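Local coordinates for protein aspartate aminotransferase (Plasmodium falciparum, PDB 3K7Y) that probably transfers the amino group of aspartate to 2-oxoglutarate, yielding oxaloacetate and glutamate, with pyridoxal 5'-phosphate as cofactor, at residues I211-A215 against V228-F234; K97-C103 against G259-C265. All blocks are in the same frame, centred on the assembly; numbering follows the deposited sequence.

Contact 1 (I211-A215 against V228-F234). With PLP (pyridoxal-5'-phosphate), chain B.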
ATOM      1  N   ILE A 211       7.004  20.300   6.189  1.00 61.95           N
ATOM      2  CA  ILE A 211       7.016  18.931   5.699  1.00 60.92           C
ATOM      3  C   ILE A 211       7.955  18.948   4.521  1.00 60.56           C
ATOM      4  O   ILE A 211       7.683  19.618   3.526  1.00 60.44           O
ATOM      5  CB  ILE A 211       5.608  18.447   5.217  1.00 60.41           C
ATOM      6  CG1 ILE A 211       4.619  18.305   6.387  1.00 60.24           C
ATOM      7  CG2 ILE A 211       5.728  17.130   4.432  1.00 58.78           C
ATOM      8  CD1 ILE A 211       3.965  19.612   6.848  1.00 60.89           C
ATOM      9  N   PHE A 212       9.068  18.238   4.639  1.00 60.51           N
ATOM     10  CA  PHE A 212      10.023  18.191   3.555  1.00 60.61           C
ATOM     11  C   PHE A 212       9.681  17.034   2.631  1.00 60.24           C
ATOM     12  O   PHE A 212       9.412  15.912   3.097  1.00 59.90           O
ATOM     13  CB  PHE A 212      11.442  18.022   4.103  1.00 61.47           C
ATOM     14  CG  PHE A 212      11.892  19.140   4.988  1.00 62.15           C
ATOM     15  CD1 PHE A 212      11.660  19.093   6.367  1.00 63.40           C
ATOM     16  CD2 PHE A 212      12.551  20.237   4.454  1.00 62.41           C
ATOM     17  CE1 PHE A 212      12.081  20.131   7.206  1.00 64.16           C
ATOM     18  CE2 PHE A 212      12.975  21.287   5.281  1.00 63.62           C
ATOM     19  CZ  PHE A 212      12.740  21.231   6.664  1.00 64.65           C
ATOM     20  N   ASP A 213       9.684  17.300   1.328  1.00 60.30           N
ATOM     21  CA  ASP A 213       9.537  16.219   0.363  1.00 60.85           C
ATOM     22  C   ASP A 213      10.877  15.838  -0.274  1.00 61.50           C
ATOM     23  O   ASP A 213      11.463  16.605  -1.054  1.00 62.35           O
ATOM     24  CB  ASP A 213       8.505  16.540  -0.715  1.00 60.70           C
ATOM     25  CG  ASP A 213       8.018  15.286  -1.457  1.00 62.82           C
ATOM     26  OD1 ASP A 213       8.553  14.160  -1.217  1.00 65.65           O
ATOM     27  OD2 ASP A 213       7.085  15.423  -2.283  1.00 64.13           O
ATOM     28  N   ILE A 214      11.347  14.638   0.060  1.00 61.34           N
ATOM     29  CA  ILE A 214      12.627  14.161  -0.428  1.00 61.43           C
ATOM     30  C   ILE A 214      12.453  12.911  -1.294  1.00 61.32           C
ATOM     31  O   ILE A 214      12.430  11.792  -0.787  1.00 61.31           O
ATOM     32  CB  ILE A 214      13.634  13.967   0.739  1.00 61.73           C
ATOM     33  CG1 ILE A 214      14.299  15.291   1.074  1.00 61.79           C
ATOM     34  CG2 ILE A 214      14.736  13.002   0.369  1.00 62.71           C
ATOM     35  CD1 ILE A 214      13.631  16.024   2.155  1.00 62.19           C
ATOM     36  N   ALA A 215      12.331  13.127  -2.604  1.00 61.26           N
ATOM     37  CA  ALA A 215      12.259  12.036  -3.565  1.00 61.65           C
ATOM     38  C   ALA A 215      13.578  11.691  -4.248  1.00 63.57           C
ATOM     39  O   ALA A 215      13.709  10.598  -4.814  1.00 64.17           O
ATOM     40  CB  ALA A 215      11.231  12.332  -4.585  1.00 61.08           C
ATOM     41  N   VAL A 228      20.448  17.383   1.405  1.00 76.73           N
ATOM     42  CA  VAL A 228      19.593  17.371   2.576  1.00 74.67           C
ATOM     43  C   VAL A 228      20.133  18.300   3.683  1.00 74.77           C
ATOM     44  O   VAL A 228      19.820  18.130   4.864  1.00 74.77           O
ATOM     45  CB  VAL A 228      19.399  15.904   3.046  1.00 74.49           C
ATOM     46  CG1 VAL A 228      20.327  15.544   4.214  1.00 75.65           C
ATOM     47  CG2 VAL A 228      17.959  15.625   3.367  1.00 72.43           C
ATOM     48  N   LEU A 229      20.919  19.303   3.292  1.00 74.54           N
ATOM     49  CA  LEU A 229      21.557  20.190   4.275  1.00 74.86           C
ATOM     50  C   LEU A 229      20.560  20.990   5.102  1.00 74.13           C
ATOM     51  O   LEU A 229      20.690  21.058   6.327  1.00 75.06           O
ATOM     52  CB  LEU A 229      22.596  21.134   3.641  1.00 75.39           C
ATOM     53  CG  LEU A 229      23.328  22.124   4.565  1.00 75.39           C
ATOM     54  CD1 LEU A 229      23.936  21.465   5.802  1.00 75.08           C
ATOM     55  CD2 LEU A 229      24.400  22.868   3.798  1.00 75.17           C
ATOM     56  N   LEU A 230      19.574  21.591   4.442  1.00 72.62           N
ATOM     57  CA  LEU A 230      18.638  22.445   5.146  1.00 71.92           C
ATOM     58  C   LEU A 230      18.065  21.694   6.324  1.00 71.88           C
ATOM     59  O   LEU A 230      17.905  22.262   7.410  1.00 72.75           O
ATOM     60  CB  LEU A 230      17.508  22.887   4.242  1.00 70.64           C
ATOM     61  CG  LEU A 230      16.959  24.300   4.446  1.00 71.04           C
ATOM     62  CD1 LEU A 230      15.492  24.285   4.064  1.00 71.83           C
ATOM     63  CD2 LEU A 230      17.146  24.888   5.846  1.00 70.93           C
ATOM     64  N   ILE A 231      17.776  20.413   6.106  1.00 71.16           N
ATOM     65  CA  ILE A 231      17.193  19.576   7.142  1.00 71.06           C
ATOM     66  C   ILE A 231      18.159  19.490   8.311  1.00 73.01           C
ATOM     67  O   ILE A 231      17.757  19.672   9.466  1.00 73.67           O
ATOM     68  CB  ILE A 231      16.831  18.174   6.614  1.00 70.03           C
ATOM     69  CG1 ILE A 231      15.654  18.282   5.651  1.00 67.68           C
ATOM     70  CG2 ILE A 231      16.474  17.237   7.760  1.00 70.08           C
ATOM     71  CD1 ILE A 231      15.316  17.009   4.921  1.00 65.11           C
ATOM     72  N   ARG A 232      19.429  19.232   8.010  1.00 74.31           N
ATOM     73  CA  ARG A 232      20.443  19.079   9.058  1.00 76.63           C
ATOM     74  C   ARG A 232      20.721  20.385   9.795  1.00 78.21           C
ATOM     75  O   ARG A 232      20.876  20.404  11.020  1.00 78.96           O
ATOM     76  CB  ARG A 232      21.718  18.453   8.498  1.00 77.18           C
ATOM     77  CG  ARG A 232      21.593  16.946   8.378  1.00 75.97           C
ATOM     78  CD  ARG A 232      22.596  16.371   7.424  1.00 74.84           C
ATOM     79  NE  ARG A 232      22.154  15.094   6.877  1.00 73.41           N
ATOM     80  CZ  ARG A 232      22.979  14.144   6.452  1.00 75.34           C
ATOM     81  NH1 ARG A 232      24.288  14.317   6.542  1.00 77.12           N
ATOM     82  NH2 ARG A 232      22.503  13.008   5.956  1.00 75.66           N
ATOM     83  N   LYS A 233      20.738  21.477   9.048  1.00 79.12           N
ATOM     84  CA  LYS A 233      20.839  22.790   9.654  1.00 81.21           C
ATOM     85  C   LYS A 233      19.639  23.030  10.584  1.00 81.55           C
ATOM     86  O   LYS A 233      19.834  23.359  11.749  1.00 82.71           O
ATOM     87  CB  LYS A 233      20.998  23.872   8.585  1.00 80.72           C
ATOM     88  CG  LYS A 233      21.901  24.991   9.036  1.00 83.08           C
ATOM     89  CD  LYS A 233      22.680  25.650   7.891  1.00 84.23           C
ATOM     90  CE  LYS A 233      23.418  26.886   8.432  1.00 86.38           C
ATOM     91  NZ  LYS A 233      24.207  27.662   7.429  1.00 87.84           N
ATOM     92  N   PHE A 234      18.418  22.823  10.075  1.00 81.13           N
ATOM     93  CA  PHE A 234      17.180  22.834  10.878  1.00 81.82           C
ATOM     94  C   PHE A 234      17.306  22.069  12.194  1.00 83.74           C
ATOM     95  O   PHE A 234      16.864  22.535  13.245  1.00 84.32           O
ATOM     96  CB  PHE A 234      16.044  22.179  10.099  1.00 80.09           C
ATOM     97  CG  PHE A 234      15.074  23.139   9.488  1.00 78.94           C
ATOM     98  CD1 PHE A 234      15.273  23.639   8.208  1.00 77.57           C
ATOM     99  CD2 PHE A 234      13.924  23.500  10.168  1.00 78.06           C
ATOM    100  CE1 PHE A 234      14.355  24.514   7.632  1.00 75.54           C
ATOM    101  CE2 PHE A 234      13.010  24.376   9.594  1.00 76.50           C
ATOM    102  CZ  PHE A 234      13.231  24.882   8.326  1.00 74.82           C
TER
HETATM  103  N1  PLP B 406       7.409  13.629  -4.300  1.00 59.51           N
HETATM  104  C2  PLP B 406       8.000  14.060  -5.460  1.00 57.07           C
HETATM  105  C2A PLP B 406       8.447  15.470  -5.538  1.00 55.74           C
HETATM  106  C3  PLP B 406       8.175  13.180  -6.517  1.00 58.25           C
HETATM  107  O3  PLP B 406       8.783  13.604  -7.672  1.00 58.49           O
HETATM  108  C4  PLP B 406       7.736  11.860  -6.401  1.00 59.75           C
HETATM  109  C4A PLP B 406       8.079  10.915  -7.513  1.00 62.37           C
HETATM  110  O4A PLP B 406       9.115  10.241  -7.433  1.00 65.22           O
HETATM  111  C5  PLP B 406       7.135  11.405  -5.211  1.00 60.08           C
HETATM  112  C6  PLP B 406       6.972  12.317  -4.166  1.00 60.52           C
HETATM  113  C5A PLP B 406       6.606   9.986  -4.986  1.00 59.02           C
HETATM  114  O4P PLP B 406       7.486   8.919  -5.294  1.00 57.43           O
HETATM  115  P   PLP B 406       6.966   7.384  -5.256  1.00 56.10           P
HETATM  116  O1P PLP B 406       8.089   6.438  -4.940  1.00 55.19           O
HETATM  117  O2P PLP B 406       6.490   6.991  -6.629  1.00 56.20           O
HETATM  118  O3P PLP B 406       5.892   7.286  -4.197  1.00 53.43           O

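Contact 2 (K97-C103 against G259-C265)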
ATOM      1  N   LYS A  97      13.986  10.658  19.309  1.00 89.99           N
ATOM      2  CA  LYS A  97      13.053  11.766  19.131  1.00 87.85           C
ATOM      3  C   LYS A  97      12.316  11.694  17.791  1.00 84.72           C
ATOM      4  O   LYS A  97      11.320  12.392  17.587  1.00 83.73           O
ATOM      5  CB  LYS A  97      13.746  13.128  19.323  1.00 88.76           C
ATOM      6  CG  LYS A  97      14.286  13.392  20.750  1.00 91.57           C
ATOM      7  CD  LYS A  97      13.926  14.794  21.293  1.00 92.93           C
ATOM      8  CE  LYS A  97      14.266  15.931  20.320  1.00 92.47           C
ATOM      9  NZ  LYS A  97      13.522  17.201  20.599  1.00 92.66           N
ATOM     10  N   ILE A  98      12.789  10.839  16.885  1.00 82.76           N
ATOM     11  CA  ILE A  98      12.110  10.662  15.601  1.00 79.72           C
ATOM     12  C   ILE A  98      11.252   9.412  15.586  1.00 78.17           C
ATOM     13  O   ILE A  98      11.715   8.316  15.914  1.00 78.86           O
ATOM     14  CB  ILE A  98      13.076  10.572  14.421  1.00 79.33           C
ATOM     15  CG1 ILE A  98      14.002  11.781  14.382  1.00 80.20           C
ATOM     16  CG2 ILE A  98      12.299  10.496  13.130  1.00 77.78           C
ATOM     17  CD1 ILE A  98      15.381  11.439  13.882  1.00 81.90           C
ATOM     18  N   CYS A  99       9.998   9.603  15.203  1.00 75.63           N
ATOM     19  CA  CYS A  99       9.101   8.504  14.936  1.00 73.68           C
ATOM     20  C   CYS A  99       9.061   8.318  13.442  1.00 71.44           C
ATOM     21  O   CYS A  99       8.572   9.186  12.718  1.00 70.42           O
ATOM     22  CB  CYS A  99       7.703   8.808  15.453  1.00 73.44           C
ATOM     23  SG  CYS A  99       6.429   7.770  14.704  1.00 72.58           S
ATOM     24  N   THR A 100       9.582   7.191  12.982  1.00 70.41           N
ATOM     25  CA  THR A 100       9.559   6.888  11.565  1.00 68.64           C
ATOM     26  C   THR A 100       8.811   5.595  11.286  1.00 67.39           C
ATOM     27  O   THR A 100       8.737   4.714  12.144  1.00 68.55           O
ATOM     28  CB  THR A 100      10.970   6.873  10.945  1.00 69.40           C
ATOM     29  OG1 THR A 100      11.135   5.695  10.143  1.00 70.01           O
ATOM     30  CG2 THR A 100      12.048   6.895  12.029  1.00 71.83           C
ATOM     31  N   ILE A 101       8.261   5.501  10.076  1.00 65.17           N
ATOM     32  CA  ILE A 101       7.360   4.421   9.665  1.00 63.51           C
ATOM     33  C   ILE A 101       7.582   4.081   8.193  1.00 62.06           C
ATOM     34  O   ILE A 101       7.889   4.968   7.403  1.00 61.72           O
ATOM     35  CB  ILE A 101       5.909   4.855   9.913  1.00 63.20           C
ATOM     36  CG1 ILE A 101       5.441   4.280  11.239  1.00 64.21           C
ATOM     37  CG2 ILE A 101       4.954   4.450   8.773  1.00 62.51           C
ATOM     38  CD1 ILE A 101       4.372   5.083  11.877  1.00 63.49           C
ATOM     39  N   GLN A 102       7.443   2.806   7.832  1.00 61.11           N
ATOM     40  CA  GLN A 102       7.639   2.377   6.446  1.00 60.10           C
ATOM     41  C   GLN A 102       6.350   2.578   5.638  1.00 59.07           C
ATOM     42  O   GLN A 102       5.285   2.097   6.039  1.00 59.55           O
ATOM     43  CB  GLN A 102       8.063   0.910   6.389  1.00 60.32           C
ATOM     44  CG  GLN A 102       8.175   0.346   4.971  1.00 60.58           C
ATOM     45  CD  GLN A 102       8.479  -1.158   4.929  1.00 62.14           C
ATOM     46  OE1 GLN A 102       9.205  -1.688   5.776  1.00 63.19           O
ATOM     47  NE2 GLN A 102       7.922  -1.844   3.934  1.00 60.52           N
ATOM     48  N   CYS A 103       6.430   3.266   4.503  1.00 57.52           N
ATOM     49  CA  CYS A 103       5.234   3.475   3.713  1.00 56.33           C
ATOM     50  C   CYS A 103       5.361   2.901   2.321  1.00 55.70           C
ATOM     51  O   CYS A 103       6.389   2.316   1.971  1.00 56.95           O
ATOM     52  CB  CYS A 103       4.922   4.954   3.631  1.00 56.10           C
ATOM     53  SG  CYS A 103       4.734   5.678   5.249  1.00 58.87           S
ATOM     54  N   GLY A 259       9.251   3.604   0.572  1.00 56.86           N
ATOM     55  CA  GLY A 259       9.202   4.952   1.146  1.00 55.92           C
ATOM     56  C   GLY A 259       9.160   4.996   2.667  1.00 56.13           C
ATOM     57  O   GLY A 259       8.841   4.000   3.320  1.00 57.05           O
ATOM     58  N   ALA A 260       9.456   6.160   3.240  1.00 55.49           N
ATOM     59  CA  ALA A 260       9.400   6.331   4.682  1.00 55.53           C
ATOM     60  C   ALA A 260       8.762   7.666   5.086  1.00 54.97           C
ATOM     61  O   ALA A 260       8.687   8.577   4.277  1.00 54.48           O
ATOM     62  CB  ALA A 260      10.783   6.207   5.253  1.00 56.70           C
ATOM     63  N   LEU A 261       8.307   7.761   6.335  1.00 55.53           N
ATOM     64  CA  LEU A 261       7.743   8.989   6.910  1.00 55.74           C
ATOM     65  C   LEU A 261       8.448   9.305   8.231  1.00 57.46           C
ATOM     66  O   LEU A 261       8.392   8.499   9.154  1.00 58.32           O
ATOM     67  CB  LEU A 261       6.251   8.791   7.214  1.00 55.17           C
ATOM     68  CG  LEU A 261       5.180   9.904   7.151  1.00 54.53           C
ATOM     69  CD1 LEU A 261       4.015   9.651   8.133  1.00 52.13           C
ATOM     70  CD2 LEU A 261       5.745  11.319   7.346  1.00 55.52           C
ATOM     71  N   HIS A 262       9.095  10.464   8.333  1.00 58.63           N
ATOM     72  CA  HIS A 262       9.739  10.854   9.583  1.00 61.06           C
ATOM     73  C   HIS A 262       9.049  12.036  10.236  1.00 62.18           C
ATOM     74  O   HIS A 262       8.846  13.074   9.602  1.00 61.93           O
ATOM     75  CB  HIS A 262      11.208  11.177   9.351  1.00 61.97           C
ATOM     76  CG  HIS A 262      11.946  10.103   8.615  1.00 62.99           C
ATOM     77  ND1 HIS A 262      12.388   8.949   9.226  1.00 64.10           N
ATOM     78  CD2 HIS A 262      12.288   9.993   7.308  1.00 61.84           C
ATOM     79  CE1 HIS A 262      12.978   8.180   8.329  1.00 63.79           C
ATOM     80  NE2 HIS A 262      12.933   8.792   7.158  1.00 62.03           N
ATOM     81  N   ILE A 263       8.671  11.867  11.501  1.00 64.47           N
ATOM     82  CA  ILE A 263       8.088  12.958  12.285  1.00 66.44           C
ATOM     83  C   ILE A 263       8.927  13.204  13.528  1.00 69.69           C
ATOM     84  O   ILE A 263       9.201  12.280  14.296  1.00 70.92           O
ATOM     85  CB  ILE A 263       6.612  12.696  12.684  1.00 65.71           C
ATOM     86  CG1 ILE A 263       5.738  12.569  11.437  1.00 63.05           C
ATOM     87  CG2 ILE A 263       6.090  13.828  13.591  1.00 66.42           C
ATOM     88  CD1 ILE A 263       4.361  12.094  11.709  1.00 60.14           C
ATOM     89  N   VAL A 264       9.331  14.459  13.709  1.00 72.14           N
ATOM     90  CA  VAL A 264      10.220  14.842  14.800  1.00 76.10           C
ATOM     91  C   VAL A 264       9.380  15.215  16.019  1.00 78.34           C
ATOM     92  O   VAL A 264       8.496  16.069  15.933  1.00 78.11           O
ATOM     93  CB  VAL A 264      11.185  15.994  14.368  1.00 76.54           C
ATOM     94  CG1 VAL A 264      11.838  16.657  15.571  1.00 78.95           C
ATOM     95  CG2 VAL A 264      12.263  15.474  13.410  1.00 76.32           C
ATOM     96  N   CYS A 265       9.657  14.559  17.146  1.00 81.68           N
ATOM     97  CA  CYS A 265       8.842  14.699  18.363  1.00 84.72           C
ATOM     98  C   CYS A 265       9.574  15.341  19.552  1.00 87.78           C
ATOM     99  O   CYS A 265      10.773  15.142  19.738  1.00 88.85           O
ATOM    100  CB  CYS A 265       8.282  13.337  18.784  1.00 85.05           C
ATOM    101  SG  CYS A 265       7.285  12.517  17.525  1.00 84.65           S
TER

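Contact 1 (I211-A215 against V228-F234)
Phe212 presents three parts of its ring to one side of helix 229-234. Over the centre of one face lies Ile231 CG1, in a CH-pi contact 3.9 Å from the ring centroid and only 10° off the normal. The far rim points at Phe234 in a T-shaped (edge-to-face) pair: the centroids are 5.2 Å apart, the planes stand at 83°, and Phe212 CZ sits over the middle of the Phe234 face. Leu230 closes on another part of the rim, its CD1 4.1 Å from Phe212 CE2, the two side chains crossing at about a right angle. Phe212 CG is anti to the carbonyl carbon (chi1 -61°), which carries the ring out from the strand to the helix.

Ile214, two residues on and so on the same side of the strand, meets Ile231 tip to tip through their CD1 atoms, while Val228, at the N-cap position, puts CG2 near Ile214 CG1. No hydrogen bond crosses between strand and helix, so flat phenylalanines and branched aliphatics suit this buried seam, where complementary shapes set the fit. Asp213 points away, and its OD2 lies 2.7 Å from N1 of the bound PLP, as expected for the aspartate of class I aminotransferases. Apolar packing on one side of the strand is thus consistent with steadying the backbone that presents Asp213 to the cofactor's ring nitrogen on the other.

Contact 2 (K97-C103 against G259-C265)
Cys99 and Ile263 bond in both directions, Cys99 N to Ile263 O and Ile263 N to Cys99 O, each at 2.9 Å, and Ile101 with Leu261 forms the next hydrogen-bonded pair of this antiparallel ladder. At one end Cys265 N gives a 2.8 Å bond to Lys97 O; at the other Cys103 N reaches Gly259 O from above the carbonyl plane, and the return bond from Gly259 N to Cys103 O is weak. CA-H...O contacts run from Ile98 to Ile263 O and from Ala260 to Ile101 O.

Apolar packing divides between the two faces. On one, Ile98 CG1 comes within 4.2 Å of Val264 CG2. On the reverse face Cys103 SG rests 4.0 Å from Leu261 CB; slim Cys99 and Cys103 flank Ile101 there, Cys99 opposite bulkier Ile263 and Cys103 opposite Gly259. At the ladder's end Cys99 CB approaches Cys265 SG.

The face of Ile98 and Val264 also carries Thr100, Gln102 and His262. Thr100 and His262 lie side by side pointing the same way, the methyl CG2 of Thr100 in the imidazole plane at its edge. Gln102, CG anti to the backbone N (chi1 175°), extends its amide to Asn294 and the carbonyl of Val290. Partly exposed Lys97 bends along the Cys265 carbonyl, CD 3.5 Å from Cys265 O, and NZ bonds weakly to Lys266 O.

The ladder satisfies peptide groups turned toward the partner strand, so apolar side chains can fill the face under helix 268-283, while Gln102 ties the other face to neighbouring structure.

How the contacts relate
Both contacts belong to the mixed sheet of the aminotransferase fold, their centres 13 Å apart and nearest atoms about 7 Å, without touching. Along the chain contact 1 is nested within contact 2: 97-103 comes first, then 211-215 and 228-234, and finally 259-265. Strand 241-246 stands between them in the sheet; its Phe241 packs on Phe212 and Ile231 of contact 1 and on Val264 of contact 2. Contact 1 supplies Asp213 and Ala215 to the PLP pocket, whereas contact 2 lies near it, Gly259 being about 6 Å from the cofactor. The chain leaves along 98-104, builds intervening strands and helices, and returns to pair 258-264 with it, gathering sequence-distant residues round one cofactor site.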